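Local coordinates for protein activating signal cointegrator 1 complex subunit 2 (Homo sapiens, PDB 6YXQ) that binds K63-linked polyubiquitin chains, so recruiting ASCC3 and ALKBH3 to sites of DNA damage, and is involved in the rescue of stalled ribosomes, at residues Glu325-Ile330 against Lys365-Asp370; Ile334-Ile339 against Ala378-Leu383; Glu353-Phe358 against Glu393-Tyr398. One frame throughout, in Å; residues are numbered along the deposited sequence.

Overall arrangement
All three contacts lie in the C-terminal part of this mainly helical chain. Helix 306-340 supplies the first halves of contact 1 (325-330) and contact 2 (334-339), and helix 348-359 then supplies the first half of contact 3 (353-358). The partners follow in the same order: helix 365-374 closes contact 1 across 34 residues, helix 377-387 closes contact 2 across 38, and helix 394-408 closes contact 3 across 34. No loop lies within another; each crosses the other two. The centres are 11 to 15 Å apart, and neighbouring contacts touch, for example through Phe327 with Ile357 and Asp380 with Phe354, so five successive helices form one continuous packing unit.

Contact 1 of 3, residues Glu325-Ile330 against Lys365-Asp370; sequences EIFHII and KRFLRD
Phe327 and Phe367 make the whole of this contact, an edge-to-face aromatic pair whose ring centroids lie 5.3 Å apart with the planes at 61°. Followed outward from its backbone, the Phe327 side chain leaves helix 306-340 with CB directed toward helix 365-374, and CG stands anti to the backbone N (chi1 -173°), which carries the ring toward Phe367; chi2 then turns one face to it. CG of Phe327 is the first ring atom to meet the partner, 4.1 Å from Phe367 CZ. Farther along the same side of the ring, Phe327 CD2 comes to 3.8 Å from Phe367 CZ, the closest approach between the two segments. Phe327 CE2 follows at 3.9 Å from that same Phe367 CZ. Phe367 CZ therefore sits over the face near its rim rather than over its centre. The other side of the rim, CE1 and CZ of Phe327, belongs to Phe358 and Ile357 of helix 348-359, and Tyr371 adds a second edge-to-face partner for the ring.

The start of helix 365-374 is itself pinned down: Glu288 OE2 accepts the backbone N-H groups of both Arg366 and Phe367. One turn on, Arg366 NE donates to Asp370 OD2 at 2.7 Å in a nearly straight salt bridge (168°), and Tyr287 OH also hydrogen-bonds that oxygen. The T-shaped pair bridges two segments whose CA atoms come no closer than 11.0 Å (Phe327 CA to Phe367 CA), as aromatic side chains do in the hydrophobic core of a helical domain, here in the N-terminal part of the protein.

Contact 2 of 3, residues Ile334-Ile339 against Ala378-Leu383; sequences ICLLPI and AEDISL
Leu336 of helix 306-340 reaches across to Leu383 and Asp380 of helix 377-387, and its forked end divides the contact into an apolar half and a half in which a methyl meets a carboxylate. The apolar half is one methyl pair, Leu336 CD2 with Leu383 CD1 at 3.9 Å. Both side chains set CG anti to the carbonyl carbon (chi1 -65° in each), and the two leucines meet at about a right angle with the CA atoms of Leu336 and Leu383 7.6 Å apart.

The second half is van der Waals packing against a polar group. Leu336 CD1 rests on the end of Asp380, 3.4 Å from OD1 and 3.6 Å from CG of that residue, and no hydrogen bond joins the two segments. Shortening the side chain to an alanine here would probably open a gap beside Leu383 CD1 and leave the Asp380 carboxylate without the methyl that lies against it.

Backbone irregularity accompanies the contact. Helix 306-340 makes a wider pi-type turn at residues 334-336 and is kinked at Pro338, whose N makes no bond to the preceding turn; Ile339 N reaches back with weak bonds to Cys335 O and Leu336 O. Around the pair, Leu384 touches both Leu336 and Ile339, while on the far side of helix 377-387 Ile381 packs against Thr396, Ile399 and Leu400 of helix 394-408. The arrangement is that of a multi-helix bundle in which a long helix, distorted by a pi-turn and a proline kink, packs through a leucine against a shorter one.

Contact 3 of 3, residues Glu353-Phe358 against Glu393-Tyr398; sequences EFLQIF and ETRTAY
Leu355 of helix 348-359 lies against Arg395 and Thr396 of helix 394-408, in a helix-to-helix packing within the C-terminal helical part of the chain: the short axes run in similar directions at 29° and approach to 10.6 Å. The two methyls of Leu355 take separate partners. Leu355 CD1 lies over one face of the Arg395 guanidinium, 3.4 Å from Arg395 NH2, whereas CD2 of Leu355 meets Thr396 CG2 at 3.9 Å and the backbone O of Arg395 at 3.7 Å. Tyr398 borders the same leucine with its hydroxyl, too far from Leu355 O to count as a bond.

The next shell fixes the arginine. Its chain bends at chi2 (-65°) and chi3 (-42°), bringing the guanidinium back over Leu355, and NH2 forms a salt bridge with Glu352, about one turn before Leu355 in helix 348-359. A charged group is thus held to the edge of the packing while its flat face lies against an apolar methyl. Thr396 touches Ile381 and Gln385 of helix 377-387, and Ile399 packs on Leu355. Behind these side chains, Glu393 O accepts from Ala397 N at 2.8 Å and from Thr396 N at 3.1 Å.

Contact 1 of 3, residues Glu325-Ile330 against Lys365-Asp370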
loop_
_atom_site.group_PDB
_atom_site.type_symbol
_atom_site.label_atom_id
_atom_site.label_comp_id
_atom_site.label_asym_id
_atom_site.label_seq_id
_atom_site.Cartn_x
_atom_site.Cartn_y
_atom_site.Cartn_z
ATOM N N GLU B 325 15.796 15.924 6.643
ATOM C CA GLU B 325 15.383 14.992 7.685
ATOM C C GLU B 325 16.062 13.638 7.507
ATOM O O GLU B 325 16.482 13.014 8.487
ATOM C CB GLU B 325 13.862 14.859 7.693
ATOM C CG GLU B 325 13.170 16.164 8.058
ATOM C CD GLU B 325 11.658 16.067 8.084
ATOM O OE1 GLU B 325 11.090 15.294 7.281
ATOM O OE2 GLU B 325 11.040 16.776 8.909
ATOM N N ILE B 326 16.192 13.177 6.261
ATOM C CA ILE B 326 16.946 11.954 5.994
ATOM C C ILE B 326 18.379 12.100 6.491
ATOM O O ILE B 326 18.914 11.223 7.193
ATOM C CB ILE B 326 16.897 11.623 4.491
ATOM C CG1 ILE B 326 15.483 11.219 4.082
ATOM C CG2 ILE B 326 17.869 10.513 4.144
ATOM C CD1 ILE B 326 15.275 11.170 2.595
ATOM N N PHE B 327 19.027 13.210 6.109
ATOM C CA PHE B 327 20.397 13.485 6.536
ATOM C C PHE B 327 20.529 13.379 8.048
ATOM O O PHE B 327 21.423 12.694 8.568
ATOM C CB PHE B 327 20.821 14.875 6.060
ATOM C CG PHE B 327 22.275 15.202 6.313
ATOM C CD1 PHE B 327 22.702 15.653 7.559
ATOM C CD2 PHE B 327 23.210 15.090 5.294
ATOM C CE1 PHE B 327 24.033 15.964 7.790
ATOM C CE2 PHE B 327 24.545 15.407 5.515
ATOM C CZ PHE B 327 24.959 15.842 6.763
ATOM N N HIS B 328 19.633 14.047 8.775
ATOM C CA HIS B 328 19.759 14.041 10.224
ATOM C C HIS B 328 19.450 12.674 10.820
ATOM O O HIS B 328 20.061 12.294 11.823
ATOM C CB HIS B 328 18.861 15.094 10.855
ATOM C CG HIS B 328 19.073 15.227 12.326
ATOM N ND1 HIS B 328 18.189 14.723 13.253
ATOM C CD2 HIS B 328 20.094 15.768 13.031
ATOM C CE1 HIS B 328 18.649 14.964 14.469
ATOM N NE2 HIS B 328 19.802 15.597 14.363
ATOM N N ILE B 329 18.508 11.928 10.237
ATOM C CA ILE B 329 18.203 10.595 10.751
ATOM C C ILE B 329 19.441 9.711 10.671
ATOM O O ILE B 329 19.796 9.013 11.634
ATOM C CB ILE B 329 17.013 9.982 9.988
ATOM C CG1 ILE B 329 15.710 10.673 10.373
ATOM C CG2 ILE B 329 16.887 8.502 10.267
ATOM C CD1 ILE B 329 14.546 10.286 9.490
ATOM N N ILE B 330 20.139 9.762 9.530
ATOM C CA ILE B 330 21.346 8.951 9.359
ATOM C C ILE B 330 22.434 9.394 10.332
ATOM O O ILE B 330 23.079 8.568 11.002
ATOM C CB ILE B 330 21.844 9.024 7.907
ATOM C CG1 ILE B 330 20.783 8.509 6.941
ATOM C CG2 ILE B 330 23.111 8.220 7.764
ATOM C CD1 ILE B 330 21.163 8.666 5.500
ATOM N N LYS B 365 27.514 25.477 0.805
ATOM C CA LYS B 365 27.071 26.540 1.707
ATOM C C LYS B 365 25.551 26.677 1.735
ATOM O O LYS B 365 24.968 26.907 2.801
ATOM C CB LYS B 365 27.725 27.864 1.318
ATOM C CG LYS B 365 29.244 27.880 1.459
ATOM C CD LYS B 365 29.852 29.099 0.763
ATOM C CE LYS B 365 29.553 30.398 1.517
ATOM N NZ LYS B 365 30.169 31.589 0.866
ATOM N N ARG B 366 24.889 26.535 0.586
ATOM C CA ARG B 366 23.431 26.647 0.563
ATOM C C ARG B 366 22.784 25.500 1.329
ATOM O O ARG B 366 21.856 25.707 2.120
ATOM C CB ARG B 366 22.921 26.682 -0.877
ATOM C CG ARG B 366 21.421 26.448 -1.011
ATOM C CD ARG B 366 20.620 27.488 -0.249
ATOM N NE ARG B 366 19.200 27.163 -0.228
ATOM C CZ ARG B 366 18.314 27.662 -1.084
ATOM N NH1 ARG B 366 18.710 28.513 -2.025
ATOM N NH2 ARG B 366 17.035 27.313 -1.000
ATOM N N PHE B 367 23.250 24.275 1.096
ATOM C CA PHE B 367 22.744 23.160 1.880
ATOM C C PHE B 367 23.082 23.334 3.352
ATOM O O PHE B 367 22.262 23.028 4.223
ATOM C CB PHE B 367 23.311 21.843 1.368
ATOM C CG PHE B 367 23.177 20.722 2.349
ATOM C CD1 PHE B 367 21.974 20.057 2.493
ATOM C CD2 PHE B 367 24.245 20.348 3.147
ATOM C CE1 PHE B 367 21.839 19.029 3.402
ATOM C CE2 PHE B 367 24.116 19.321 4.059
ATOM C CZ PHE B 367 22.911 18.661 4.186
ATOM N N LEU B 368 24.295 23.805 3.654
ATOM C CA LEU B 368 24.683 23.974 5.048
ATOM C C LEU B 368 23.762 24.959 5.749
ATOM O O LEU B 368 23.305 24.711 6.869
ATOM C CB LEU B 368 26.133 24.440 5.144
ATOM C CG LEU B 368 27.086 23.502 5.888
ATOM C CD1 LEU B 368 28.433 24.179 6.069
ATOM C CD2 LEU B 368 26.509 23.065 7.228
ATOM N N ARG B 369 23.472 26.081 5.093
ATOM C CA ARG B 369 22.642 27.119 5.695
ATOM C C ARG B 369 21.257 26.582 6.043
ATOM O O ARG B 369 20.799 26.704 7.185
ATOM C CB ARG B 369 22.562 28.305 4.733
ATOM C CG ARG B 369 21.593 29.405 5.100
ATOM C CD ARG B 369 21.205 30.212 3.857
ATOM N NE ARG B 369 22.244 30.213 2.826
ATOM C CZ ARG B 369 22.030 30.521 1.551
ATOM N NH1 ARG B 369 20.809 30.849 1.144
ATOM N NH2 ARG B 369 23.034 30.494 0.682
ATOM N N ASP B 370 20.594 25.947 5.073
ATOM C CA ASP B 370 19.250 25.408 5.283
ATOM C C ASP B 370 19.253 24.275 6.308
ATOM O O ASP B 370 18.384 24.217 7.198
ATOM C CB ASP B 370 18.685 24.918 3.945
ATOM C CG ASP B 370 18.488 26.048 2.933
ATOM O OD1 ASP B 370 18.674 27.236 3.289
ATOM O OD2 ASP B 370 18.157 25.744 1.769
#

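Contact 2 of 3, residues Ile334-Ile339 against Ala378-Leu383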
loop_
_atom_site.group_PDB
_atom_site.type_symbol
_atom_site.label_atom_id
_atom_site.label_comp_id
_atom_site.label_asym_id
_atom_site.label_seq_id
_atom_site.Cartn_x
_atom_site.Cartn_y
_atom_site.Cartn_z
ATOM N N ILE B 334 23.944 6.815 13.316
ATOM C CA ILE B 334 25.285 6.231 13.279
ATOM C C ILE B 334 26.325 6.994 14.096
ATOM O O ILE B 334 27.453 6.494 14.244
ATOM C CB ILE B 334 25.783 6.062 11.830
ATOM C CG1 ILE B 334 26.164 7.411 11.237
ATOM C CG2 ILE B 334 24.719 5.390 11.000
ATOM C CD1 ILE B 334 26.242 7.395 9.747
ATOM N N CYS B 335 25.992 8.167 14.642
ATOM C CA CYS B 335 26.956 8.894 15.463
ATOM C C CYS B 335 26.357 9.335 16.787
ATOM O O CYS B 335 26.923 9.079 17.854
ATOM C CB CYS B 335 27.468 10.137 14.738
ATOM S SG CYS B 335 28.351 9.835 13.229
ATOM N N LEU B 336 25.219 10.025 16.722
ATOM C CA LEU B 336 24.711 10.683 17.917
ATOM C C LEU B 336 24.074 9.674 18.857
ATOM O O LEU B 336 24.404 9.632 20.046
ATOM C CB LEU B 336 23.716 11.772 17.527
ATOM C CG LEU B 336 24.307 12.939 16.744
ATOM C CD1 LEU B 336 23.226 13.949 16.424
ATOM C CD2 LEU B 336 25.404 13.579 17.550
ATOM N N LEU B 337 23.162 8.853 18.331
ATOM C CA LEU B 337 22.533 7.816 19.143
ATOM C C LEU B 337 23.548 6.856 19.747
ATOM O O LEU B 337 23.440 6.560 20.949
ATOM C CB LEU B 337 21.479 7.088 18.302
ATOM C CG LEU B 337 20.931 5.725 18.726
ATOM C CD1 LEU B 337 20.429 5.720 20.157
ATOM C CD2 LEU B 337 19.824 5.331 17.773
ATOM N N PRO B 338 24.544 6.343 19.009
ATOM C CA PRO B 338 25.542 5.464 19.647
ATOM C C PRO B 338 26.315 6.121 20.773
ATOM O O PRO B 338 26.763 5.425 21.693
ATOM C CB PRO B 338 26.472 5.092 18.486
ATOM C CG PRO B 338 25.643 5.251 17.280
ATOM C CD PRO B 338 24.741 6.407 17.550
ATOM N N ILE B 339 26.495 7.439 20.723
ATOM C CA ILE B 339 27.228 8.141 21.772
ATOM C C ILE B 339 26.380 8.262 23.034
ATOM O O ILE B 339 26.866 8.050 24.152
ATOM C CB ILE B 339 27.671 9.521 21.262
ATOM C CG1 ILE B 339 28.859 9.394 20.317
ATOM C CG2 ILE B 339 28.012 10.419 22.407
ATOM C CD1 ILE B 339 29.191 10.687 19.618
ATOM N N ALA B 378 25.526 23.443 15.819
ATOM C CA ALA B 378 26.153 23.718 17.109
ATOM C C ALA B 378 25.597 22.824 18.206
ATOM O O ALA B 378 26.324 22.422 19.121
ATOM C CB ALA B 378 25.959 25.183 17.484
ATOM N N GLU B 379 24.309 22.498 18.126
ATOM C CA GLU B 379 23.686 21.685 19.163
ATOM C C GLU B 379 24.158 20.236 19.100
ATOM O O GLU B 379 24.251 19.571 20.138
ATOM C CB GLU B 379 22.162 21.794 19.041
ATOM C CG GLU B 379 21.383 20.530 19.314
ATOM C CD GLU B 379 19.899 20.736 19.126
ATOM O OE1 GLU B 379 19.497 21.888 18.867
ATOM O OE2 GLU B 379 19.134 19.754 19.241
ATOM N N ASP B 380 24.483 19.735 17.906
ATOM C CA ASP B 380 24.998 18.375 17.802
ATOM C C ASP B 380 26.500 18.312 18.070
ATOM O O ASP B 380 26.998 17.279 18.531
ATOM C CB ASP B 380 24.669 17.790 16.425
ATOM C CG ASP B 380 23.186 17.502 16.255
ATOM O OD1 ASP B 380 22.533 17.130 17.252
ATOM O OD2 ASP B 380 22.668 17.652 15.127
ATOM N N ILE B 381 27.231 19.397 17.804
ATOM C CA ILE B 381 28.653 19.428 18.136
ATOM C C ILE B 381 28.846 19.414 19.647
ATOM O O ILE B 381 29.750 18.746 20.168
ATOM C CB ILE B 381 29.324 20.653 17.490
ATOM C CG1 ILE B 381 29.480 20.452 15.985
ATOM C CG2 ILE B 381 30.679 20.925 18.123
ATOM C CD1 ILE B 381 30.370 21.503 15.339
ATOM N N SER B 382 27.999 20.141 20.377
ATOM C CA SER B 382 28.108 20.128 21.829
ATOM C C SER B 382 27.833 18.745 22.406
ATOM O O SER B 382 28.349 18.421 23.474
ATOM C CB SER B 382 27.167 21.159 22.450
ATOM O OG SER B 382 25.895 21.102 21.847
ATOM N N LEU B 383 27.040 17.914 21.725
ATOM C CA LEU B 383 26.855 16.539 22.183
ATOM C C LEU B 383 28.179 15.784 22.189
ATOM O O LEU B 383 28.538 15.132 23.178
ATOM C CB LEU B 383 25.843 15.816 21.299
ATOM C CG LEU B 383 24.413 16.330 21.317
ATOM C CD1 LEU B 383 23.550 15.480 20.403
ATOM C CD2 LEU B 383 23.892 16.305 22.730
#

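Contact 3 of 3, residues Glu353-Phe358 against Glu393-Tyr398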
loop_
_atom_site.group_PDB
_atom_site.type_symbol
_atom_site.label_atom_id
_atom_site.label_comp_id
_atom_site.label_asym_id
_atom_site.label_seq_id
_atom_site.Cartn_x
_atom_site.Cartn_y
_atom_site.Cartn_z
ATOM N N GLU B 353 33.618 10.043 12.715
ATOM C CA GLU B 353 32.721 9.908 11.576
ATOM C C GLU B 353 31.893 11.173 11.391
ATOM O O GLU B 353 31.740 11.670 10.268
ATOM C CB GLU B 353 31.821 8.687 11.747
ATOM C CG GLU B 353 30.813 8.544 10.622
ATOM C CD GLU B 353 30.529 7.106 10.257
ATOM O OE1 GLU B 353 30.278 6.844 9.058
ATOM O OE2 GLU B 353 30.546 6.245 11.165
ATOM N N PHE B 354 31.350 11.703 12.491
ATOM C CA PHE B 354 30.644 12.984 12.442
ATOM C C PHE B 354 31.513 14.074 11.806
ATOM O O PHE B 354 31.097 14.768 10.858
ATOM C CB PHE B 354 30.236 13.366 13.869
ATOM C CG PHE B 354 29.429 14.627 13.974
ATOM C CD1 PHE B 354 30.031 15.871 13.869
ATOM C CD2 PHE B 354 28.070 14.569 14.219
ATOM C CE1 PHE B 354 29.290 17.028 13.979
ATOM C CE2 PHE B 354 27.321 15.724 14.330
ATOM C CZ PHE B 354 27.932 16.954 14.212
ATOM N N LEU B 355 32.731 14.236 12.335
ATOM C CA LEU B 355 33.626 15.280 11.848
ATOM C C LEU B 355 33.939 15.101 10.364
ATOM O O LEU B 355 33.952 16.074 9.602
ATOM C CB LEU B 355 34.908 15.282 12.678
ATOM C CG LEU B 355 34.744 15.516 14.184
ATOM C CD1 LEU B 355 36.070 15.335 14.909
ATOM C CD2 LEU B 355 34.159 16.892 14.469
ATOM N N GLN B 356 34.194 13.864 9.937
ATOM C CA GLN B 356 34.480 13.601 8.532
ATOM C C GLN B 356 33.296 13.982 7.653
ATOM O O GLN B 356 33.458 14.636 6.611
ATOM C CB GLN B 356 34.832 12.125 8.354
ATOM C CG GLN B 356 35.171 11.720 6.935
ATOM C CD GLN B 356 36.077 10.505 6.885
ATOM O OE1 GLN B 356 37.041 10.399 7.645
ATOM N NE2 GLN B 356 35.763 9.575 5.993
ATOM N N ILE B 357 32.091 13.566 8.056
ATOM C CA ILE B 357 30.900 13.878 7.276
ATOM C C ILE B 357 30.797 15.376 7.047
ATOM O O ILE B 357 30.511 15.826 5.930
ATOM C CB ILE B 357 29.635 13.332 7.966
ATOM C CG1 ILE B 357 29.569 11.813 7.859
ATOM C CG2 ILE B 357 28.387 13.933 7.344
ATOM C CD1 ILE B 357 28.398 11.218 8.601
ATOM N N PHE B 358 31.048 16.179 8.088
ATOM C CA PHE B 358 30.872 17.620 7.885
ATOM C C PHE B 358 32.041 18.256 7.131
ATOM O O PHE B 358 31.833 19.174 6.316
ATOM C CB PHE B 358 30.620 18.310 9.222
ATOM C CG PHE B 358 29.188 18.204 9.670
ATOM C CD1 PHE B 358 28.236 19.087 9.196
ATOM C CD2 PHE B 358 28.783 17.186 10.519
ATOM C CE1 PHE B 358 26.915 18.978 9.590
ATOM C CE2 PHE B 358 27.465 17.073 10.910
ATOM C CZ PHE B 358 26.532 17.969 10.448
ATOM N N GLU B 393 38.436 22.777 20.924
ATOM C CA GLU B 393 37.726 23.553 19.916
ATOM C C GLU B 393 38.355 23.388 18.544
ATOM O O GLU B 393 37.670 23.531 17.527
ATOM C CB GLU B 393 37.707 25.023 20.323
ATOM C CG GLU B 393 36.825 25.298 21.522
ATOM C CD GLU B 393 35.388 25.525 21.120
ATOM O OE1 GLU B 393 34.490 25.274 21.950
ATOM O OE2 GLU B 393 35.158 25.954 19.968
ATOM N N THR B 394 39.657 23.097 18.507
ATOM C CA THR B 394 40.373 22.824 17.265
ATOM C C THR B 394 39.594 21.889 16.358
ATOM O O THR B 394 39.466 22.122 15.149
ATOM C CB THR B 394 41.726 22.199 17.599
ATOM O OG1 THR B 394 42.434 23.059 18.494
ATOM C CG2 THR B 394 42.552 21.962 16.348
ATOM N N ARG B 395 39.061 20.823 16.944
ATOM C CA ARG B 395 38.480 19.740 16.176
ATOM C C ARG B 395 37.166 20.113 15.503
ATOM O O ARG B 395 36.787 19.459 14.529
ATOM C CB ARG B 395 38.275 18.529 17.084
ATOM C CG ARG B 395 39.508 18.160 17.888
ATOM C CD ARG B 395 40.644 17.696 16.990
ATOM N NE ARG B 395 40.183 16.818 15.919
ATOM C CZ ARG B 395 39.825 15.550 16.086
ATOM N NH1 ARG B 395 39.873 14.995 17.289
ATOM N NH2 ARG B 395 39.421 14.833 15.047
ATOM N N THR B 396 36.457 21.139 15.987
ATOM C CA THR B 396 35.170 21.495 15.397
ATOM C C THR B 396 35.076 22.927 14.892
ATOM O O THR B 396 34.163 23.216 14.108
ATOM C CB THR B 396 34.021 21.245 16.394
ATOM O OG1 THR B 396 34.041 22.231 17.437
ATOM C CG2 THR B 396 34.126 19.851 17.001
ATOM N N ALA B 397 35.999 23.814 15.278
ATOM C CA ALA B 397 35.872 25.242 14.986
ATOM C C ALA B 397 35.565 25.499 13.514
ATOM O O ALA B 397 34.598 26.200 13.183
ATOM C CB ALA B 397 37.152 25.969 15.404
ATOM N N TYR B 398 36.371 24.923 12.615
ATOM C CA TYR B 398 36.190 25.174 11.187
ATOM C C TYR B 398 34.765 24.871 10.744
ATOM O O TYR B 398 34.160 25.663 10.009
ATOM C CB TYR B 398 37.206 24.370 10.369
ATOM C CG TYR B 398 37.036 22.863 10.394
ATOM C CD1 TYR B 398 37.393 22.123 11.509
ATOM C CD2 TYR B 398 36.547 22.181 9.287
ATOM C CE1 TYR B 398 37.247 20.753 11.532
ATOM C CE2 TYR B 398 36.399 20.807 9.298
ATOM C CZ TYR B 398 36.752 20.096 10.424
ATOM O OH TYR B 398 36.619 18.723 10.445
#